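Local coordinates for malonyl CoA-acyl carrier protein transacylase (Synechocystis sp. PCC 6803 substr. Kazusa, PDB 4RR5) that catalyses the transfer of the malonyl group from malonyl-CoA to holo-acyl carrier protein, a step of fatty acid biosynthesis, at residues 54-66 / 106-118. Residues are numbered along the deposited sequence; the frame is centred on the assembly and turned at random.
Sequences ALTQNTQPCLYVI and GLQLVKQRSEVMA. With ACT (acetate ion), chain B.
The guanidinium of Arg-113 meets Gln-60 at its edge: Arg-113 NH1 donates to Gln-60 OE1 (2.9 Å) within the guanidinium plane, yet rises 49° out of the amide's carbonyl plane, the two groups standing 69° apart. Met-117 SD sits off-centre over one guanidinium face, and Arg-113 NH1 also donates to acetate O (3.1 Å), the ion probably coming from the crystallisation liquor. The Tyr-64 ring has Gly-106 O over one face, with Val-110 CG2 approaching obliquely; its hydroxyl bonds to Phe-103 O. The outstretched Gln-60 carries its amide to Arg-113 and plugs the hole among Val-110, Arg-113, Ser-114 and Met-117; its NE2 donates to Thr-56 OG1, also bonded to Gln-10, and weakly to Met-117 SD. With an alanine in place of Gln-60, this hole would probably be left unfilled, and Arg-113 NH1 and Thr-56 OG1 would each lose a partner. Pro-61 CB packs on Leu-107 CD1 (3.7 Å). Arg-113 NH2 reaches Gln-237 and Ser-88, the probable nucleophile, so this side borders the active site; as in other FabD-family enzymes, Arg-113 probably receives the malonyl carboxylate. The segments run nearly antiparallel (157°, axes 8.2 Å apart at closest approach), helix 90-97 against Tyr-64, helix 25-38 against Leu-107 and helix 193-204 beside Arg-113.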
ATOM      1  N   ALA A  54       4.429  10.325   9.799  1.00 32.80           N
ATOM      2  CA  ALA A  54       4.784   8.928   9.627  1.00 35.57           C
ATOM      3  C   ALA A  54       3.960   8.013  10.544  1.00 34.68           C
ATOM      4  O   ALA A  54       3.893   6.804  10.319  1.00 33.52           O
ATOM      5  CB  ALA A  54       6.275   8.732   9.864  1.00 27.84           C
ATOM      6  N   LEU A  55       3.334   8.591  11.566  1.00 30.27           N
ATOM      7  CA  LEU A  55       2.418   7.830  12.406  1.00 28.38           C
ATOM      8  C   LEU A  55       1.279   7.281  11.547  1.00 29.01           C
ATOM      9  O   LEU A  55       0.522   8.047  10.936  1.00 25.08           O
ATOM     10  CB  LEU A  55       1.874   8.695  13.550  1.00 31.67           C
ATOM     11  CG  LEU A  55       2.929   9.268  14.510  1.00 36.60           C
ATOM     12  CD1 LEU A  55       2.278   9.953  15.699  1.00 35.27           C
ATOM     13  CD2 LEU A  55       3.913   8.191  14.964  1.00 33.32           C
ATOM     14  N   THR A  56       1.156   5.952  11.520  1.00 30.15           N
ATOM     15  CA  THR A  56       0.297   5.261  10.559  1.00 25.47           C
ATOM     16  C   THR A  56      -1.174   5.721  10.590  1.00 26.05           C
ATOM     17  O   THR A  56      -1.853   5.630   9.577  1.00 26.08           O
ATOM     18  CB  THR A  56       0.368   3.725  10.766  1.00 32.45           C
ATOM     19  OG1 THR A  56       0.061   3.059   9.531  1.00 34.02           O
ATOM     20  CG2 THR A  56      -0.580   3.244  11.866  1.00 26.02           C
ATOM     21  N   GLN A  57      -1.646   6.250  11.721  1.00 25.91           N
ATOM     22  CA  GLN A  57      -3.018   6.763  11.819  1.00 26.29           C
ATOM     23  C   GLN A  57      -3.198   8.090  11.083  1.00 23.04           C
ATOM     24  O   GLN A  57      -4.319   8.490  10.782  1.00 21.81           O
ATOM     25  CB  GLN A  57      -3.446   6.924  13.289  1.00 28.14           C
ATOM     26  CG  GLN A  57      -2.695   7.998  14.090  1.00 33.09           C
ATOM     27  CD  GLN A  57      -1.416   7.494  14.754  1.00 35.88           C
ATOM     28  OE1 GLN A  57      -1.067   6.315  14.659  1.00 35.84           O
ATOM     29  NE2 GLN A  57      -0.720   8.395  15.450  1.00 40.60           N
ATOM     30  N   ASN A  58      -2.093   8.776  10.815  1.00 24.62           N
ATOM     31  CA  ASN A  58      -2.100   9.928   9.916  1.00 24.24           C
ATOM     32  C   ASN A  58      -1.797   9.494   8.486  1.00 20.75           C
ATOM     33  O   ASN A  58      -2.510   9.838   7.550  1.00 21.45           O
ATOM     34  CB  ASN A  58      -1.074  10.978  10.359  1.00 26.40           C
ATOM     35  CG  ASN A  58      -1.400  11.598  11.726  1.00 30.74           C
ATOM     36  OD1 ASN A  58      -2.563  11.834  12.063  1.00 28.97           O
ATOM     37  ND2 ASN A  58      -0.361  11.867  12.509  1.00 27.07           N
ATOM     38  N   THR A  59      -0.731   8.720   8.337  1.00 22.37           N
ATOM     39  CA  THR A  59      -0.212   8.366   7.028  1.00 21.32           C
ATOM     40  C   THR A  59      -1.237   7.661   6.151  1.00 25.39           C
ATOM     41  O   THR A  59      -1.370   7.979   4.965  1.00 23.56           O
ATOM     42  CB  THR A  59       0.999   7.456   7.140  1.00 24.39           C
ATOM     43  OG1 THR A  59       1.896   7.965   8.139  1.00 27.94           O
ATOM     44  CG2 THR A  59       1.700   7.354   5.792  1.00 22.96           C
ATOM     45  N   GLN A  60      -1.960   6.704   6.719  1.00 20.23           N
ATOM     46  CA  GLN A  60      -2.807   5.890   5.872  1.00 23.76           C
ATOM     47  C   GLN A  60      -3.945   6.725   5.272  1.00 22.14           C
ATOM     48  O   GLN A  60      -4.078   6.772   4.048  1.00 20.30           O
ATOM     49  CB  GLN A  60      -3.330   4.659   6.626  1.00 19.62           C
ATOM     50  CG  GLN A  60      -2.228   3.693   7.017  1.00 18.39           C
ATOM     51  CD  GLN A  60      -2.770   2.325   7.384  1.00 24.73           C
ATOM     52  OE1 GLN A  60      -3.772   1.871   6.827  1.00 23.39           O
ATOM     53  NE2 GLN A  60      -2.123   1.666   8.330  1.00 24.48           N
ATOM     54  N   PRO A  61      -4.749   7.411   6.102  1.00 24.52           N
ATOM     55  CA  PRO A  61      -5.788   8.181   5.402  1.00 23.51           C
ATOM     56  C   PRO A  61      -5.216   9.319   4.536  1.00 25.07           C
ATOM     57  O   PRO A  61      -5.821   9.660   3.512  1.00 22.71           O
ATOM     58  CB  PRO A  61      -6.656   8.728   6.546  1.00 26.95           C
ATOM     59  CG  PRO A  61      -5.824   8.617   7.768  1.00 23.55           C
ATOM     60  CD  PRO A  61      -4.899   7.469   7.567  1.00 22.88           C
ATOM     61  N   CYS A  62      -4.076   9.885   4.924  1.00 18.55           N
ATOM     62  CA  CYS A  62      -3.436  10.881   4.068  1.00 25.18           C
ATOM     63  C   CYS A  62      -3.060  10.308   2.688  1.00 26.93           C
ATOM     64  O   CYS A  62      -3.374  10.916   1.654  1.00 24.01           O
ATOM     65  CB  CYS A  62      -2.198  11.466   4.744  1.00 21.55           C
ATOM     66  SG  CYS A  62      -2.572  12.781   5.916  1.00 26.89           S
ATOM     67  N   LEU A  63      -2.397   9.150   2.667  1.00 21.53           N
ATOM     68  CA  LEU A  63      -2.005   8.531   1.403  1.00 19.61           C
ATOM     69  C   LEU A  63      -3.227   8.130   0.579  1.00 19.75           C
ATOM     70  O   LEU A  63      -3.234   8.283  -0.639  1.00 19.05           O
ATOM     71  CB  LEU A  63      -1.127   7.307   1.646  1.00 18.77           C
ATOM     72  CG  LEU A  63       0.323   7.573   2.024  1.00 21.92           C
ATOM     73  CD1 LEU A  63       1.035   6.264   2.325  1.00 20.46           C
ATOM     74  CD2 LEU A  63       1.035   8.330   0.910  1.00 21.52           C
ATOM     75  N   TYR A  64      -4.262   7.624   1.245  1.00 17.09           N
ATOM     76  CA  TYR A  64      -5.462   7.217   0.537  1.00 19.39           C
ATOM     77  C   TYR A  64      -6.156   8.406  -0.122  1.00 18.52           C
ATOM     78  O   TYR A  64      -6.572   8.326  -1.270  1.00 18.97           O
ATOM     79  CB  TYR A  64      -6.438   6.497   1.475  1.00 16.96           C
ATOM     80  CG  TYR A  64      -7.820   6.265   0.868  1.00 17.31           C
ATOM     81  CD1 TYR A  64      -8.826   7.225   0.976  1.00 16.30           C
ATOM     82  CD2 TYR A  64      -8.118   5.081   0.195  1.00 19.39           C
ATOM     83  CE1 TYR A  64     -10.082   7.020   0.437  1.00 16.34           C
ATOM     84  CE2 TYR A  64      -9.376   4.863  -0.349  1.00 18.92           C
ATOM     85  CZ  TYR A  64     -10.352   5.843  -0.222  1.00 20.64           C
ATOM     86  OH  TYR A  64     -11.601   5.634  -0.750  1.00 23.26           O
ATOM     87  N   VAL A  65      -6.310   9.497   0.612  1.00 19.01           N
ATOM     88  CA  VAL A  65      -7.031  10.648   0.093  1.00 19.86           C
ATOM     89  C   VAL A  65      -6.285  11.240  -1.107  1.00 20.28           C
ATOM     90  O   VAL A  65      -6.885  11.593  -2.129  1.00 19.65           O
ATOM     91  CB  VAL A  65      -7.229  11.726   1.197  1.00 26.82           C
ATOM     92  CG1 VAL A  65      -7.675  13.062   0.589  1.00 22.22           C
ATOM     93  CG2 VAL A  65      -8.219  11.241   2.249  1.00 17.58           C
ATOM     94  N   ILE A  66      -4.966  11.333  -0.983  1.00 18.39           N
ATOM     95  CA  ILE A  66      -4.140  11.894  -2.044  1.00 21.42           C
ATOM     96  C   ILE A  66      -4.134  10.997  -3.281  1.00 19.41           C
ATOM     97  O   ILE A  66      -4.284  11.478  -4.413  1.00 17.41           O
ATOM     98  CB  ILE A  66      -2.694  12.132  -1.555  1.00 19.36           C
ATOM     99  CG1 ILE A  66      -2.674  13.328  -0.604  1.00 16.68           C
ATOM    100  CG2 ILE A  66      -1.748  12.345  -2.736  1.00 15.74           C
ATOM    101  CD1 ILE A  66      -1.410  13.443   0.204  1.00 20.25           C
ATOM    102  N   GLY A 106     -14.420   4.238   1.468  1.00 28.62           N
ATOM    103  CA  GLY A 106     -13.029   3.847   1.514  1.00 26.76           C
ATOM    104  C   GLY A 106     -12.264   4.554   2.606  1.00 21.08           C
ATOM    105  O   GLY A 106     -11.482   3.923   3.313  1.00 21.93           O
ATOM    106  N   LEU A 107     -12.486   5.859   2.742  1.00 21.37           N
ATOM    107  CA  LEU A 107     -11.789   6.650   3.741  1.00 19.50           C
ATOM    108  C   LEU A 107     -12.179   6.175   5.134  1.00 21.37           C
ATOM    109  O   LEU A 107     -11.327   6.053   6.010  1.00 18.59           O
ATOM    110  CB  LEU A 107     -12.095   8.143   3.566  1.00 21.94           C
ATOM    111  CG  LEU A 107     -11.330   9.096   4.490  1.00 23.54           C
ATOM    112  CD1 LEU A 107      -9.852   8.715   4.594  1.00 18.80           C
ATOM    113  CD2 LEU A 107     -11.457  10.507   3.981  1.00 21.23           C
ATOM    114  N   GLN A 108     -13.460   5.880   5.338  1.00 21.71           N
ATOM    115  CA  GLN A 108     -13.889   5.375   6.641  1.00 24.79           C
ATOM    116  C   GLN A 108     -13.207   4.034   6.975  1.00 24.98           C
ATOM    117  O   GLN A 108     -12.742   3.834   8.104  1.00 23.89           O
ATOM    118  CB  GLN A 108     -15.412   5.240   6.703  1.00 29.66           C
ATOM    119  CG  GLN A 108     -15.949   5.019   8.134  1.00 34.10           C
ATOM    120  CD  GLN A 108     -15.509   6.101   9.145  1.00 31.71           C
ATOM    121  OE1 GLN A 108     -15.065   5.784  10.256  1.00 31.98           O
ATOM    122  NE2 GLN A 108     -15.659   7.368   8.771  1.00 22.91           N
ATOM    123  N   LEU A 109     -13.113   3.138   5.991  1.00 19.12           N
ATOM    124  CA  LEU A 109     -12.370   1.889   6.170  1.00 23.12           C
ATOM    125  C   LEU A 109     -10.909   2.132   6.525  1.00 24.50           C
ATOM    126  O   LEU A 109     -10.380   1.540   7.467  1.00 26.73           O
ATOM    127  CB  LEU A 109     -12.459   1.024   4.909  1.00 24.86           C
ATOM    128  CG  LEU A 109     -13.862   0.480   4.652  1.00 26.03           C
ATOM    129  CD1 LEU A 109     -13.957  -0.140   3.287  1.00 25.75           C
ATOM    130  CD2 LEU A 109     -14.188  -0.532   5.742  1.00 27.52           C
ATOM    131  N   VAL A 110     -10.254   3.011   5.772  1.00 25.74           N
ATOM    132  CA  VAL A 110      -8.853   3.299   6.000  1.00 19.15           C
ATOM    133  C   VAL A 110      -8.648   3.885   7.391  1.00 23.73           C
ATOM    134  O   VAL A 110      -7.711   3.517   8.114  1.00 26.01           O
ATOM    135  CB  VAL A 110      -8.333   4.242   4.938  1.00 20.55           C
ATOM    136  CG1 VAL A 110      -7.009   4.864   5.372  1.00 18.14           C
ATOM    137  CG2 VAL A 110      -8.194   3.488   3.616  1.00 18.92           C
ATOM    138  N   LYS A 111      -9.555   4.773   7.780  1.00 23.24           N
ATOM    139  CA  LYS A 111      -9.486   5.417   9.084  1.00 22.84           C
ATOM    140  C   LYS A 111      -9.523   4.387  10.195  1.00 25.42           C
ATOM    141  O   LYS A 111      -8.729   4.443  11.132  1.00 27.75           O
ATOM    142  CB  LYS A 111     -10.634   6.404   9.231  1.00 26.19           C
ATOM    143  CG  LYS A 111     -10.713   7.163  10.529  1.00 25.56           C
ATOM    144  CD  LYS A 111     -11.905   8.126  10.416  1.00 28.38           C
ATOM    145  CE  LYS A 111     -12.019   9.059  11.598  1.00 34.77           C
ATOM    146  NZ  LYS A 111     -12.439   8.309  12.801  1.00 42.18           N
ATOM    147  N   GLN A 112     -10.445   3.439  10.084  1.00 28.63           N
ATOM    148  CA  GLN A 112     -10.570   2.406  11.100  1.00 31.36           C
ATOM    149  C   GLN A 112      -9.371   1.479  11.043  1.00 28.41           C
ATOM    150  O   GLN A 112      -8.784   1.162  12.077  1.00 30.70           O
ATOM    151  CB  GLN A 112     -11.865   1.614  10.933  1.00 31.20           C
ATOM    152  CG  GLN A 112     -12.035   0.514  11.973  1.00 39.63           C
ATOM    153  CD  GLN A 112     -13.401  -0.147  11.901  1.00 44.28           C
ATOM    154  OE1 GLN A 112     -14.319   0.385  11.271  1.00 44.03           O
ATOM    155  NE2 GLN A 112     -13.544  -1.315  12.544  1.00 37.07           N
ATOM    156  N   ARG A 113      -8.998   1.074   9.830  1.00 25.61           N
ATOM    157  CA  ARG A 113      -7.878   0.167   9.630  1.00 24.94           C
ATOM    158  C   ARG A 113      -6.624   0.692  10.309  1.00 28.95           C
ATOM    159  O   ARG A 113      -5.925  -0.054  11.012  1.00 26.50           O
ATOM    160  CB  ARG A 113      -7.607  -0.032   8.144  1.00 21.23           C
ATOM    161  CG  ARG A 113      -6.495  -1.004   7.849  1.00 21.79           C
ATOM    162  CD  ARG A 113      -5.903  -0.702   6.490  1.00 24.01           C
ATOM    163  NE  ARG A 113      -5.210  -1.845   5.908  1.00 19.48           N
ATOM    164  CZ  ARG A 113      -3.926  -1.841   5.563  1.00 23.38           C
ATOM    165  NH1 ARG A 113      -3.193  -0.753   5.733  1.00 25.10           N
ATOM    166  NH2 ARG A 113      -3.376  -2.921   5.026  1.00 23.92           N
ATOM    167  N   SER A 114      -6.356   1.983  10.096  1.00 27.40           N
ATOM    168  CA  SER A 114      -5.141   2.623  10.587  1.00 25.87           C
ATOM    169  C   SER A 114      -5.197   2.849  12.095  1.00 29.75           C
ATOM    170  O   SER A 114      -4.152   2.911  12.752  1.00 32.97           O
ATOM    171  CB  SER A 114      -4.890   3.956   9.860  1.00 26.48           C
ATOM    172  OG  SER A 114      -5.917   4.910  10.113  1.00 31.03           O
ATOM    173  N   GLU A 115      -6.400   2.966  12.649  1.00 25.61           N
ATOM    174  CA  GLU A 115      -6.528   3.068  14.101  1.00 30.17           C
ATOM    175  C   GLU A 115      -6.194   1.748  14.782  1.00 31.57           C
ATOM    176  O   GLU A 115      -5.427   1.717  15.750  1.00 32.27           O
ATOM    177  CB  GLU A 115      -7.929   3.522  14.495  1.00 30.02           C
ATOM    178  CG  GLU A 115      -8.071   5.022  14.448  1.00 33.65           C
ATOM    179  CD  GLU A 115      -9.504   5.454  14.460  1.00 39.35           C
ATOM    180  OE1 GLU A 115     -10.357   4.651  14.903  1.00 39.68           O
ATOM    181  OE2 GLU A 115      -9.771   6.588  14.014  1.00 40.98           O
ATOM    182  N   VAL A 116      -6.795   0.677  14.270  1.00 26.46           N
ATOM    183  CA  VAL A 116      -6.516  -0.684  14.686  1.00 27.08           C
ATOM    184  C   VAL A 116      -5.016  -0.957  14.737  1.00 33.92           C
ATOM    185  O   VAL A 116      -4.493  -1.373  15.767  1.00 36.16           O
ATOM    186  CB  VAL A 116      -7.181  -1.704  13.719  1.00 36.90           C
ATOM    187  CG1 VAL A 116      -6.581  -3.084  13.892  1.00 35.74           C
ATOM    188  CG2 VAL A 116      -8.702  -1.726  13.889  1.00 29.13           C
ATOM    189  N   MET A 117      -4.323  -0.700  13.626  1.00 32.97           N
ATOM    190  CA  MET A 117      -2.901  -1.021  13.513  1.00 32.51           C
ATOM    191  C   MET A 117      -2.050  -0.125  14.407  1.00 32.57           C
ATOM    192  O   MET A 117      -1.040  -0.570  14.959  1.00 34.81           O
ATOM    193  CB  MET A 117      -2.446  -0.919  12.054  1.00 26.24           C
ATOM    194  CG  MET A 117      -3.210  -1.854  11.139  1.00 26.41           C
ATOM    195  SD  MET A 117      -2.850  -1.622   9.395  1.00 24.45           S
ATOM    196  CE  MET A 117      -1.073  -1.685   9.471  1.00 30.40           C
ATOM    197  N   ALA A 118      -2.468   1.129  14.562  1.00 30.38           N
ATOM    198  CA  ALA A 118      -1.783   2.060  15.458  1.00 32.53           C
ATOM    199  C   ALA A 118      -1.870   1.619  16.923  1.00 34.16           C
ATOM    200  O   ALA A 118      -0.924   1.797  17.677  1.00 28.84           O
ATOM    201  CB  ALA A 118      -2.350   3.464  15.299  1.00 32.16           C
TER
HETATM  202  C   ACT B 301       0.798  -0.925   6.639  1.00 36.66           C
HETATM  203  O   ACT B 301      -0.102  -0.751   5.764  1.00 28.61           O
HETATM  204  OXT ACT B 301       0.968  -0.002   7.479  1.00 34.63           O
HETATM  205  CH3 ACT B 301       1.657  -2.163   6.701  1.00 34.68           C
HETATM  206  O   HOH W   1      -6.722   8.042  11.346  1.00 32.68           O